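PDB 3LL3: gluconate kinase from Lactobacillus acidophilus, which binds ATP and D-xylulose and, as an FGGY-family carbohydrate kinase, probably phosphorylates a sugar or sugar acid such as gluconate. Local coordinates for residues I7-G12 / A72-S77; K136-K141 / L194-I199; G330-I335 / T360-K365. One frame throughout, in Å; residues are numbered along the deposited sequence.

Contact 1: residues I7-G12 / A72-S77; sequences IGMDVG and AAISWS
M9 and W76 lie side by side across two neighbouring parallel strands of the N-terminal domain sheet, part of the actin-like ATPase fold. Both first torsions put CG anti to the carbonyl carbon (chi1 -58° for M9, -56° for W76), and the two side chains point the same way. M9 CB touches W76 CE3 at 3.4 Å. M9 CG sits over the face of the six-membered ring in a CH-pi contact, 3.9 Å from the centroid. The selenium of this selenomethionine lies farther off and oblique to the ring, a Met-aromatic contact. I74 CG2 comes over the same ring face near the rim, and it meets M9 CG at 3.8 Å. V11 approaches differently: its CG2 lies in the ring plane, 3.9 Å from W76 CE3 at the edge. Helices 49-65 and 157-166 cover this apolar face. An alanine in place of W76 would probably leave M9 CB and CG, I74 CG2 and V11 CG2 without the ring they pack on and open a gap beneath these helices. The backbones hold the register. I7 N bonds to A73 O, S75 N to I7 O, M9 N to S75 O, S77 N to M9 O and V11 N to S77 O. The M9 N to S75 O bond is 2.8 Å long. The opposite face carries S75, D10 and S77 and meets helix 429-441, where S75 OG bonds to A434 O. Strand 4-11 and the turn after it are consistent with the first phosphate-binding element of actin-like ATPases, and the D10 side chain lies about 6 Å from bound ATP. D10 OD2 forms a salt bridge with K17. Its OD1 accepts a weak hydrogen bond from S77 OG at 3.3 Å.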
ATOM      1  N   ILE A   7     -23.716  28.551 -31.513  1.00 25.39           N
ATOM      2  CA  ILE A   7     -23.869  27.467 -30.555  1.00 26.60           C
ATOM      3  C   ILE A   7     -22.654  26.555 -30.618  1.00 27.61           C
ATOM      4  O   ILE A   7     -22.214  26.159 -31.700  1.00 27.57           O
ATOM      5  CB  ILE A   7     -25.139  26.654 -30.806  1.00 26.24           C
ATOM      6  CG1 ILE A   7     -26.375  27.529 -30.621  1.00 28.79           C
ATOM      7  CG2 ILE A   7     -25.213  25.474 -29.882  1.00 25.30           C
ATOM      8  CD1 ILE A   7     -27.665  26.806 -30.992  1.00 29.54           C
ATOM      9  N   GLY A   8     -22.089  26.255 -29.454  1.00 27.80           N
ATOM     10  CA  GLY A   8     -21.023  25.279 -29.366  1.00 27.21           C
ATOM     11  C   GLY A   8     -21.575  24.040 -28.706  1.00 27.52           C
ATOM     12  O   GLY A   8     -22.212  24.126 -27.657  1.00 30.62           O
HETATM   13  N   MSE A   9     -21.354  22.890 -29.334  1.00 28.13           N
HETATM   14  CA  MSE A   9     -21.880  21.627 -28.853  1.00 28.43           C
HETATM   15  C   MSE A   9     -20.736  20.765 -28.374  1.00 29.10           C
HETATM   16  O   MSE A   9     -19.667  20.777 -28.970  1.00 29.51           O
HETATM   17  CB  MSE A   9     -22.589  20.895 -29.989  1.00 27.05           C
HETATM   18  CG  MSE A   9     -23.735  21.687 -30.612  1.00 31.92           C
HETATM   19 SE   MSE A   9     -25.255  21.779 -29.389  1.00 43.49          SE
HETATM   20  CE  MSE A   9     -25.835  19.901 -29.415  1.00 32.57           C
ATOM     21  N   ASP A  10     -20.975  19.996 -27.320  1.00 28.34           N
ATOM     22  CA  ASP A  10     -19.972  19.112 -26.767  1.00 29.88           C
ATOM     23  C   ASP A  10     -20.580  17.722 -26.619  1.00 31.91           C
ATOM     24  O   ASP A  10     -21.342  17.464 -25.689  1.00 31.14           O
ATOM     25  CB  ASP A  10     -19.550  19.639 -25.408  1.00 35.40           C
ATOM     26  CG  ASP A  10     -18.502  18.775 -24.743  1.00 41.25           C
ATOM     27  OD1 ASP A  10     -17.471  18.477 -25.394  1.00 42.38           O
ATOM     28  OD2 ASP A  10     -18.702  18.423 -23.553  1.00 47.37           O
ATOM     29  N   VAL A  11     -20.248  16.827 -27.543  1.00 28.98           N
ATOM     30  CA  VAL A  11     -20.889  15.530 -27.597  1.00 29.92           C
ATOM     31  C   VAL A  11     -20.072  14.528 -26.798  1.00 31.51           C
ATOM     32  O   VAL A  11     -19.175  13.855 -27.327  1.00 30.44           O
ATOM     33  CB  VAL A  11     -21.106  15.057 -29.071  1.00 30.09           C
ATOM     34  CG1 VAL A  11     -21.984  13.823 -29.113  1.00 27.68           C
ATOM     35  CG2 VAL A  11     -21.734  16.180 -29.895  1.00 28.50           C
ATOM     36  N   GLY A  12     -20.374  14.440 -25.507  1.00 32.00           N
ATOM     37  CA  GLY A  12     -19.613  13.580 -24.625  1.00 31.47           C
ATOM     38  C   GLY A  12     -20.233  12.216 -24.472  1.00 31.24           C
ATOM     39  O   GLY A  12     -21.315  11.953 -24.986  1.00 34.64           O
ATOM     40  N   ALA A  72     -25.888  31.969 -36.324  1.00 29.62           N
ATOM     41  CA  ALA A  72     -24.973  32.075 -37.455  1.00 27.89           C
ATOM     42  C   ALA A  72     -24.223  30.769 -37.717  1.00 29.46           C
ATOM     43  O   ALA A  72     -23.892  30.449 -38.857  1.00 31.08           O
ATOM     44  CB  ALA A  72     -23.998  33.227 -37.244  1.00 28.90           C
ATOM     45  N   ALA A  73     -23.963  30.000 -36.665  1.00 27.69           N
ATOM     46  CA  ALA A  73     -23.200  28.780 -36.841  1.00 26.44           C
ATOM     47  C   ALA A  73     -23.376  27.850 -35.650  1.00 27.55           C
ATOM     48  O   ALA A  73     -23.624  28.306 -34.535  1.00 26.78           O
ATOM     49  CB  ALA A  73     -21.738  29.112 -37.062  1.00 27.59           C
ATOM     50  N   ILE A  74     -23.282  26.546 -35.902  1.00 24.16           N
ATOM     51  CA  ILE A  74     -23.259  25.545 -34.848  1.00 24.31           C
ATOM     52  C   ILE A  74     -21.958  24.754 -35.007  1.00 26.04           C
ATOM     53  O   ILE A  74     -21.713  24.155 -36.057  1.00 25.95           O
ATOM     54  CB  ILE A  74     -24.454  24.600 -34.946  1.00 25.04           C
ATOM     55  CG1 ILE A  74     -25.761  25.392 -34.886  1.00 25.74           C
ATOM     56  CG2 ILE A  74     -24.429  23.558 -33.845  1.00 23.53           C
ATOM     57  CD1 ILE A  74     -26.972  24.536 -35.230  1.00 28.90           C
ATOM     58  N   SER A  75     -21.122  24.776 -33.970  1.00 26.25           N
ATOM     59  CA  SER A  75     -19.825  24.122 -34.017  1.00 23.58           C
ATOM     60  C   SER A  75     -19.757  22.972 -33.009  1.00 27.11           C
ATOM     61  O   SER A  75     -20.533  22.923 -32.043  1.00 24.96           O
ATOM     62  CB  SER A  75     -18.721  25.149 -33.755  1.00 23.82           C
ATOM     63  OG  SER A  75     -17.440  24.597 -34.016  1.00 24.98           O
ATOM     64  N   TRP A  76     -18.804  22.064 -33.218  1.00 25.31           N
ATOM     65  CA  TRP A  76     -18.843  20.766 -32.551  1.00 26.40           C
ATOM     66  C   TRP A  76     -17.546  20.396 -31.856  1.00 27.72           C
ATOM     67  O   TRP A  76     -16.465  20.528 -32.429  1.00 28.35           O
ATOM     68  CB  TRP A  76     -19.244  19.675 -33.558  1.00 25.92           C
ATOM     69  CG  TRP A  76     -20.540  19.978 -34.212  1.00 24.07           C
ATOM     70  CD1 TRP A  76     -20.735  20.722 -35.341  1.00 26.31           C
ATOM     71  CD2 TRP A  76     -21.837  19.570 -33.769  1.00 24.31           C
ATOM     72  NE1 TRP A  76     -22.082  20.802 -35.628  1.00 26.59           N
ATOM     73  CE2 TRP A  76     -22.776  20.093 -34.680  1.00 25.51           C
ATOM     74  CE3 TRP A  76     -22.297  18.799 -32.693  1.00 26.99           C
ATOM     75  CZ2 TRP A  76     -24.144  19.879 -34.543  1.00 23.88           C
ATOM     76  CZ3 TRP A  76     -23.654  18.589 -32.558  1.00 25.98           C
ATOM     77  CH2 TRP A  76     -24.564  19.135 -33.477  1.00 25.33           C
ATOM     78  N   SER A  77     -17.675  19.968 -30.600  1.00 27.06           N
ATOM     79  CA  SER A  77     -16.616  19.306 -29.859  1.00 26.21           C
ATOM     80  C   SER A  77     -17.159  17.910 -29.548  1.00 30.48           C
ATOM     81  O   SER A  77     -18.353  17.754 -29.276  1.00 31.97           O
ATOM     82  CB  SER A  77     -16.311  20.062 -28.570  1.00 27.79           C
ATOM     83  OG  SER A  77     -15.396  19.338 -27.772  1.00 31.35           O
TER

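Contact 2: residues K136-K141 / L194-I199; sequences KLLWLK and LDILKI
K141 reaches from helix 133-143 to the C-terminal end of helix 191-197, where it meets I196, L197 and K198. Its CB points toward that helix end. CG is anti to the backbone N (chi1 167°). CD then comes to 3.3 Å from L197 O. At chi3 the chain bends, and CE lies 3.7 Å from I196 O. CE also presses on K198 CD at 3.3 Å, tighter than usual for two carbons. The two lysine side chains cross at about a right angle, K198 extended and K141 bent. At the tip, K141 NZ stands 4.6 Å from K198 NZ. These like charges would probably repel each other. The carbonyl oxygens at the helix end may offset this in part, since the negative end of the helix dipole lies there.

K198 has positive phi and is the C-prime residue of a Schellman motif. I199 N bonds back to L194 O, and K198 N bonds weakly to D195 O. One turn before K141, L138 adds an apolar contact. Its CD2 meets L197 CD1 at 3.2 Å, again a tight pair, and the two leucines also cross at about a right angle. I196 CG2 lies looser, 4.4 Å from L138 CD2.

The contact is at the surface of the N-terminal half of the chain. L138 also packs on I107 of helix 105-114. K141 and I199 both touch F148 of helix 145-150, while L137 and I199 share W154 of strand 153-155.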
ATOM      1  N   LYS A 136     -10.677  -1.954 -32.839  1.00 26.13           N
ATOM      2  CA  LYS A 136     -12.071  -2.371 -32.842  1.00 29.29           C
ATOM      3  C   LYS A 136     -12.477  -2.952 -34.198  1.00 29.37           C
ATOM      4  O   LYS A 136     -13.262  -3.898 -34.254  1.00 29.64           O
ATOM      5  CB  LYS A 136     -12.982  -1.197 -32.482  1.00 27.01           C
ATOM      6  CG  LYS A 136     -12.780  -0.705 -31.040  1.00 30.12           C
ATOM      7  CD  LYS A 136     -13.623   0.527 -30.745  1.00 27.23           C
ATOM      8  CE  LYS A 136     -13.364   1.070 -29.336  1.00 33.41           C
ATOM      9  NZ  LYS A 136     -13.799   2.499 -29.279  1.00 31.24           N
ATOM     10  N   LEU A 137     -11.960  -2.368 -35.281  1.00 27.23           N
ATOM     11  CA  LEU A 137     -12.260  -2.827 -36.638  1.00 28.34           C
ATOM     12  C   LEU A 137     -11.640  -4.199 -36.893  1.00 31.04           C
ATOM     13  O   LEU A 137     -12.275  -5.072 -37.477  1.00 32.95           O
ATOM     14  CB  LEU A 137     -11.742  -1.831 -37.678  1.00 28.17           C
ATOM     15  CG  LEU A 137     -12.502  -0.517 -37.792  1.00 30.30           C
ATOM     16  CD1 LEU A 137     -11.697   0.493 -38.607  1.00 28.53           C
ATOM     17  CD2 LEU A 137     -13.879  -0.768 -38.417  1.00 29.51           C
ATOM     18  N   LEU A 138     -10.398  -4.373 -36.440  1.00 29.84           N
ATOM     19  CA  LEU A 138      -9.722  -5.651 -36.505  1.00 31.80           C
ATOM     20  C   LEU A 138     -10.497  -6.724 -35.738  1.00 35.32           C
ATOM     21  O   LEU A 138     -10.645  -7.857 -36.220  1.00 29.56           O
ATOM     22  CB  LEU A 138      -8.312  -5.522 -35.945  1.00 30.52           C
ATOM     23  CG  LEU A 138      -7.324  -4.762 -36.824  1.00 30.90           C
ATOM     24  CD1 LEU A 138      -6.012  -4.602 -36.097  1.00 29.52           C
ATOM     25  CD2 LEU A 138      -7.118  -5.514 -38.133  1.00 34.42           C
ATOM     26  N   TRP A 139     -10.989  -6.370 -34.551  1.00 32.19           N
ATOM     27  CA  TRP A 139     -11.802  -7.296 -33.765  1.00 32.26           C
ATOM     28  C   TRP A 139     -13.103  -7.632 -34.493  1.00 35.11           C
ATOM     29  O   TRP A 139     -13.491  -8.798 -34.584  1.00 36.13           O
ATOM     30  CB  TRP A 139     -12.132  -6.715 -32.395  1.00 32.96           C
ATOM     31  CG  TRP A 139     -12.866  -7.695 -31.513  1.00 35.92           C
ATOM     32  CD1 TRP A 139     -12.315  -8.708 -30.773  1.00 38.52           C
ATOM     33  CD2 TRP A 139     -14.277  -7.750 -31.275  1.00 36.59           C
ATOM     34  NE1 TRP A 139     -13.302  -9.388 -30.093  1.00 38.96           N
ATOM     35  CE2 TRP A 139     -14.512  -8.816 -30.380  1.00 38.39           C
ATOM     36  CE3 TRP A 139     -15.362  -6.992 -31.717  1.00 36.27           C
ATOM     37  CZ2 TRP A 139     -15.790  -9.149 -29.934  1.00 39.88           C
ATOM     38  CZ3 TRP A 139     -16.635  -7.328 -31.276  1.00 41.39           C
ATOM     39  CH2 TRP A 139     -16.836  -8.396 -30.392  1.00 42.15           C
ATOM     40  N   LEU A 140     -13.781  -6.610 -35.003  1.00 31.59           N
ATOM     41  CA  LEU A 140     -15.034  -6.824 -35.731  1.00 34.50           C
ATOM     42  C   LEU A 140     -14.839  -7.727 -36.952  1.00 37.25           C
ATOM     43  O   LEU A 140     -15.644  -8.624 -37.214  1.00 37.49           O
ATOM     44  CB  LEU A 140     -15.641  -5.493 -36.166  1.00 33.17           C
ATOM     45  CG  LEU A 140     -16.247  -4.630 -35.050  1.00 33.94           C
ATOM     46  CD1 LEU A 140     -16.468  -3.206 -35.516  1.00 30.39           C
ATOM     47  CD2 LEU A 140     -17.550  -5.238 -34.565  1.00 34.26           C
ATOM     48  N   LYS A 141     -13.761  -7.486 -37.689  1.00 35.54           N
ATOM     49  CA  LYS A 141     -13.435  -8.263 -38.889  1.00 35.94           C
ATOM     50  C   LYS A 141     -13.185  -9.747 -38.587  1.00 40.17           C
ATOM     51  O   LYS A 141     -13.414 -10.607 -39.436  1.00 37.72           O
ATOM     52  CB  LYS A 141     -12.210  -7.636 -39.567  1.00 36.96           C
ATOM     53  CG  LYS A 141     -11.524  -8.468 -40.661  1.00 39.67           C
ATOM     54  CD  LYS A 141     -10.530  -7.583 -41.423  1.00 36.95           C
ATOM     55  CE  LYS A 141      -9.220  -8.301 -41.682  1.00 41.03           C
ATOM     56  NZ  LYS A 141      -8.791  -9.080 -40.494  1.00 41.14           N
ATOM     57  N   LEU A 194      -4.796   0.381 -43.974  1.00 28.87           N
ATOM     58  CA  LEU A 194      -6.059   0.136 -44.663  1.00 30.35           C
ATOM     59  C   LEU A 194      -6.047  -1.265 -45.296  1.00 30.82           C
ATOM     60  O   LEU A 194      -7.035  -2.001 -45.236  1.00 29.53           O
ATOM     61  CB  LEU A 194      -6.298   1.182 -45.755  1.00 28.93           C
ATOM     62  CG  LEU A 194      -6.649   2.616 -45.358  1.00 30.87           C
ATOM     63  CD1 LEU A 194      -6.682   3.500 -46.593  1.00 30.51           C
ATOM     64  CD2 LEU A 194      -7.973   2.655 -44.619  1.00 29.49           C
ATOM     65  N   ASP A 195      -4.917  -1.631 -45.887  1.00 28.73           N
ATOM     66  CA  ASP A 195      -4.817  -2.942 -46.540  1.00 30.59           C
ATOM     67  C   ASP A 195      -4.956  -4.093 -45.543  1.00 31.84           C
ATOM     68  O   ASP A 195      -5.642  -5.081 -45.818  1.00 31.01           O
ATOM     69  CB  ASP A 195      -3.539  -3.034 -47.362  1.00 29.59           C
ATOM     70  CG  ASP A 195      -3.606  -2.175 -48.623  1.00 33.30           C
ATOM     71  OD1 ASP A 195      -4.721  -1.757 -49.007  1.00 33.30           O
ATOM     72  OD2 ASP A 195      -2.553  -1.892 -49.221  1.00 33.13           O
ATOM     73  N   ILE A 196      -4.351  -3.937 -44.369  1.00 31.92           N
ATOM     74  CA  ILE A 196      -4.462  -4.926 -43.297  1.00 30.74           C
ATOM     75  C   ILE A 196      -5.904  -5.007 -42.771  1.00 33.08           C
ATOM     76  O   ILE A 196      -6.405  -6.090 -42.452  1.00 34.33           O
ATOM     77  CB  ILE A 196      -3.490  -4.611 -42.144  1.00 31.75           C
ATOM     78  CG1 ILE A 196      -2.042  -4.775 -42.617  1.00 33.83           C
ATOM     79  CG2 ILE A 196      -3.755  -5.523 -40.951  1.00 30.39           C
ATOM     80  CD1 ILE A 196      -1.032  -4.072 -41.733  1.00 35.21           C
ATOM     81  N   LEU A 197      -6.563  -3.855 -42.707  1.00 30.55           N
ATOM     82  CA  LEU A 197      -7.952  -3.753 -42.267  1.00 32.00           C
ATOM     83  C   LEU A 197      -8.936  -4.305 -43.291  1.00 33.16           C
ATOM     84  O   LEU A 197     -10.045  -4.716 -42.936  1.00 33.56           O
ATOM     85  CB  LEU A 197      -8.297  -2.289 -42.007  1.00 32.03           C
ATOM     86  CG  LEU A 197      -8.260  -1.746 -40.583  1.00 31.47           C
ATOM     87  CD1 LEU A 197      -7.663  -2.726 -39.659  1.00 33.41           C
ATOM     88  CD2 LEU A 197      -7.522  -0.415 -40.546  1.00 31.17           C
ATOM     89  N   LYS A 198      -8.527  -4.292 -44.558  1.00 30.45           N
ATOM     90  CA  LYS A 198      -9.411  -4.641 -45.662  1.00 35.88           C
ATOM     91  C   LYS A 198     -10.534  -3.612 -45.757  1.00 36.24           C
ATOM     92  O   LYS A 198     -11.706  -3.927 -46.034  1.00 33.12           O
ATOM     93  CB  LYS A 198      -9.913  -6.073 -45.503  1.00 37.72           C
ATOM     94  CG  LYS A 198      -8.745  -7.070 -45.453  1.00 34.96           C
ATOM     95  CD  LYS A 198      -9.200  -8.442 -45.018  1.00 42.99           C
ATOM     96  CE  LYS A 198      -8.046  -9.437 -45.002  1.00 42.49           C
ATOM     97  NZ  LYS A 198      -8.591 -10.782 -44.722  1.00 48.74           N
ATOM     98  N   ILE A 199     -10.138  -2.367 -45.510  1.00 34.06           N
ATOM     99  CA  ILE A 199     -11.029  -1.220 -45.606  1.00 35.00           C
ATOM    100  C   ILE A 199     -10.529  -0.352 -46.751  1.00 34.94           C
ATOM    101  O   ILE A 199      -9.317  -0.199 -46.941  1.00 33.67           O
ATOM    102  CB  ILE A 199     -10.990  -0.393 -44.297  1.00 35.16           C
ATOM    103  CG1 ILE A 199     -11.575  -1.198 -43.133  1.00 36.64           C
ATOM    104  CG2 ILE A 199     -11.697   0.934 -44.460  1.00 34.18           C
ATOM    105  CD1 ILE A 199     -12.928  -1.792 -43.424  1.00 36.97           C
TER

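Contact 3: residues G330-I335 / T360-K365; sequences GSRNLI and TRMHQK
M362 and H363 lean from the segment 360-365 onto R332 and its neighbours in the loop 330-335. T360 opens a type I beta turn that closes at H363. Its backbone N also makes a weak hydrogen bond to H363 ND1 at 3.0 Å. M362, a selenomethionine, bends at chi2 and chi3. Its CE lies over one face of the R332 guanidinium, 3.9 Å from NH1. R332 NE forms a salt bridge with E367. The H363 ring reaches the other loop with its NE2-CD2 edge. NE2 donates to R332 O at 3.0 Å, with an N-H...O angle of 154°. The oxygen is near the ring plane, but NE2 stands well above the carbonyl plane. CD2 meets S331 O at 3.3 Å and L334 CB at 3.6 Å. H363 O bonds to W305 of the second subunit, and T360 OG1 to L340 O of the same subunit. Q364 is the N-cap of helix 365-388, and its N bonds to E367 OE1, one half of a capping box. The arrangement is a beta turn leading into a helix N-cap, joined by a histidine to a second loop of the FGGY C-terminal domain, where the two subunits of the assembly meet.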
ATOM      1  N   GLY A 330       4.449  15.823   1.768  1.00 26.24           N
ATOM      2  CA  GLY A 330       5.225  14.619   1.540  1.00 25.25           C
ATOM      3  C   GLY A 330       4.680  13.460   2.352  1.00 24.63           C
ATOM      4  O   GLY A 330       5.128  12.327   2.193  1.00 25.38           O
ATOM      5  N   SER A 331       3.719  13.753   3.225  1.00 22.80           N
ATOM      6  CA  SER A 331       3.040  12.746   4.044  1.00 25.99           C
ATOM      7  C   SER A 331       3.998  11.817   4.809  1.00 27.69           C
ATOM      8  O   SER A 331       3.728  10.619   4.967  1.00 26.70           O
ATOM      9  CB  SER A 331       2.080  11.907   3.189  1.00 24.49           C
ATOM     10  OG  SER A 331       1.148  12.713   2.471  1.00 26.36           O
ATOM     11  N   ARG A 332       5.110  12.371   5.272  1.00 25.02           N
ATOM     12  CA  ARG A 332       6.144  11.589   5.948  1.00 27.44           C
ATOM     13  C   ARG A 332       6.607  10.418   5.094  1.00 29.07           C
ATOM     14  O   ARG A 332       6.854   9.312   5.597  1.00 27.36           O
ATOM     15  CB  ARG A 332       5.642  11.094   7.304  1.00 28.03           C
ATOM     16  CG  ARG A 332       5.090  12.203   8.191  1.00 29.14           C
ATOM     17  CD  ARG A 332       4.800  11.680   9.591  1.00 30.60           C
ATOM     18  NE  ARG A 332       4.000  12.635  10.341  1.00 31.83           N
ATOM     19  CZ  ARG A 332       4.522  13.599  11.091  1.00 37.43           C
ATOM     20  NH1 ARG A 332       5.847  13.711  11.197  1.00 38.35           N
ATOM     21  NH2 ARG A 332       3.729  14.441  11.738  1.00 39.04           N
ATOM     22  N   ASN A 333       6.724  10.667   3.793  1.00 27.18           N
ATOM     23  CA  ASN A 333       7.260   9.690   2.873  1.00 26.94           C
ATOM     24  C   ASN A 333       6.319   8.535   2.581  1.00 28.03           C
ATOM     25  O   ASN A 333       6.750   7.496   2.088  1.00 30.83           O
ATOM     26  CB  ASN A 333       8.596   9.147   3.386  1.00 31.17           C
ATOM     27  CG  ASN A 333       9.756  10.054   3.055  1.00 38.92           C
ATOM     28  OD1 ASN A 333       9.617  11.025   2.294  1.00 35.31           O
ATOM     29  ND2 ASN A 333      10.919   9.747   3.624  1.00 39.95           N
ATOM     30  N   LEU A 334       5.039   8.698   2.873  1.00 26.34           N
ATOM     31  CA  LEU A 334       4.092   7.670   2.489  1.00 25.33           C
ATOM     32  C   LEU A 334       3.796   7.795   0.986  1.00 26.06           C
ATOM     33  O   LEU A 334       3.467   8.871   0.508  1.00 23.77           O
ATOM     34  CB  LEU A 334       2.820   7.774   3.327  1.00 24.32           C
ATOM     35  CG  LEU A 334       1.718   6.774   2.967  1.00 26.18           C
ATOM     36  CD1 LEU A 334       2.217   5.333   3.149  1.00 25.25           C
ATOM     37  CD2 LEU A 334       0.482   7.042   3.796  1.00 23.46           C
ATOM     38  N   ILE A 335       3.932   6.696   0.247  1.00 24.24           N
ATOM     39  CA  ILE A 335       3.621   6.678  -1.179  1.00 22.83           C
ATOM     40  C   ILE A 335       2.254   6.041  -1.461  1.00 24.85           C
ATOM     41  O   ILE A 335       1.942   4.956  -0.950  1.00 22.19           O
ATOM     42  CB  ILE A 335       4.685   5.913  -1.982  1.00 24.16           C
ATOM     43  CG1 ILE A 335       6.017   6.666  -1.952  1.00 24.99           C
ATOM     44  CG2 ILE A 335       4.203   5.688  -3.440  1.00 22.45           C
ATOM     45  CD1 ILE A 335       5.903   8.123  -2.367  1.00 24.18           C
ATOM     46  N   THR A 360       4.012   3.341   8.721  1.00 27.48           N
ATOM     47  CA  THR A 360       4.659   3.228  10.007  1.00 30.07           C
ATOM     48  C   THR A 360       3.608   3.747  10.966  1.00 31.19           C
ATOM     49  O   THR A 360       2.613   4.310  10.532  1.00 31.72           O
ATOM     50  CB  THR A 360       5.893   4.131  10.017  1.00 34.33           C
ATOM     51  OG1 THR A 360       6.967   3.485  10.692  1.00 41.20           O
ATOM     52  CG2 THR A 360       5.591   5.446  10.679  1.00 29.61           C
ATOM     53  N   ARG A 361       3.805   3.581  12.267  1.00 33.30           N
ATOM     54  CA  ARG A 361       2.807   4.040  13.224  1.00 33.67           C
ATOM     55  C   ARG A 361       2.733   5.579  13.276  1.00 33.48           C
ATOM     56  O   ARG A 361       1.814   6.140  13.847  1.00 34.17           O
ATOM     57  CB  ARG A 361       3.056   3.399  14.613  1.00 38.34           C
ATOM     58  CG  ARG A 361       2.831   1.856  14.611  1.00 36.56           C
ATOM     59  CD  ARG A 361       3.522   1.107  15.777  1.00 41.94           C
ATOM     60  NE  ARG A 361       3.310   1.746  17.070  1.00 41.24           N
ATOM     61  CZ  ARG A 361       4.284   2.125  17.889  1.00 46.76           C
ATOM     62  NH1 ARG A 361       5.554   1.906  17.560  1.00 48.20           N
ATOM     63  NH2 ARG A 361       3.987   2.708  19.049  1.00 48.16           N
HETATM   64  N   MSE A 362       3.700   6.253  12.659  1.00 34.50           N
HETATM   65  CA  MSE A 362       3.641   7.715  12.485  1.00 36.05           C
HETATM   66  C   MSE A 362       2.580   8.145  11.463  1.00 34.50           C
HETATM   67  O   MSE A 362       2.146   9.294  11.462  1.00 36.14           O
HETATM   68  CB  MSE A 362       4.992   8.277  12.023  1.00 36.41           C
HETATM   69  CG  MSE A 362       6.117   8.103  13.015  1.00 44.37           C
HETATM   70 SE   MSE A 362       5.726   9.082  14.654  1.00 75.16          SE
HETATM   71  CE  MSE A 362       5.882  10.911  13.953  1.00 50.85           C
ATOM     72  N   HIS A 363       2.182   7.236  10.580  1.00 31.30           N
ATOM     73  CA  HIS A 363       1.183   7.567   9.566  1.00 29.26           C
ATOM     74  C   HIS A 363      -0.231   7.365  10.067  1.00 30.99           C
ATOM     75  O   HIS A 363      -0.718   6.234  10.143  1.00 32.80           O
ATOM     76  CB  HIS A 363       1.414   6.769   8.290  1.00 28.88           C
ATOM     77  CG  HIS A 363       2.748   7.025   7.670  1.00 29.43           C
ATOM     78  ND1 HIS A 363       3.827   6.193   7.867  1.00 27.58           N
ATOM     79  CD2 HIS A 363       3.186   8.038   6.883  1.00 27.62           C
ATOM     80  CE1 HIS A 363       4.874   6.677   7.221  1.00 30.33           C
ATOM     81  NE2 HIS A 363       4.512   7.795   6.614  1.00 28.47           N
ATOM     82  N   GLN A 364      -0.891   8.472  10.392  1.00 28.89           N
ATOM     83  CA  GLN A 364      -2.265   8.438  10.863  1.00 30.15           C
ATOM     84  C   GLN A 364      -3.195   8.847   9.721  1.00 28.59           C
ATOM     85  O   GLN A 364      -2.747   8.945   8.586  1.00 27.38           O
ATOM     86  CB  GLN A 364      -2.413   9.341  12.087  1.00 32.07           C
ATOM     87  CG  GLN A 364      -1.567   8.865  13.267  1.00 32.35           C
ATOM     88  CD  GLN A 364      -1.470   9.901  14.368  1.00 41.65           C
ATOM     89  OE1 GLN A 364      -2.479  10.315  14.935  1.00 41.54           O
ATOM     90  NE2 GLN A 364      -0.247  10.330  14.674  1.00 42.02           N
ATOM     91  N   LYS A 365      -4.472   9.089  10.002  1.00 27.36           N
ATOM     92  CA  LYS A 365      -5.407   9.428   8.929  1.00 26.18           C
ATOM     93  C   LYS A 365      -4.942  10.594   8.040  1.00 27.26           C
ATOM     94  O   LYS A 365      -5.058  10.524   6.823  1.00 26.90           O
ATOM     95  CB  LYS A 365      -6.813   9.699   9.464  1.00 30.78           C
ATOM     96  CG  LYS A 365      -7.884   9.811   8.357  1.00 34.11           C
ATOM     97  CD  LYS A 365      -8.554   8.467   8.106  1.00 35.55           C
ATOM     98  CE  LYS A 365      -9.475   8.145   9.289  1.00 38.51           C
ATOM     99  NZ  LYS A 365     -10.249   6.894   9.096  1.00 37.17           N
TER

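Overall arrangement
Contact 1 is buried, while contact 2 lies at the surface and contact 3 is partly buried. Contacts 1 and 2 belong to the FGGY N-terminal domain, with centres about 31 Å apart. Contact 3 belongs to the C-terminal domain and lies on the opposite side of the chain's centre from contact 1. No two of them touch. Each joins different elements: two strands of one sheet, two helices, and two loops. Contact 1 combines a regular backbone ladder with aromatic packing. Contact 2 relies on leucine packing and lysine methylenes laid against a helix end, with two like charges near each other. Contact 3 turns on a histidine-to-backbone hydrogen bond. Only contact 3 meets the second subunit.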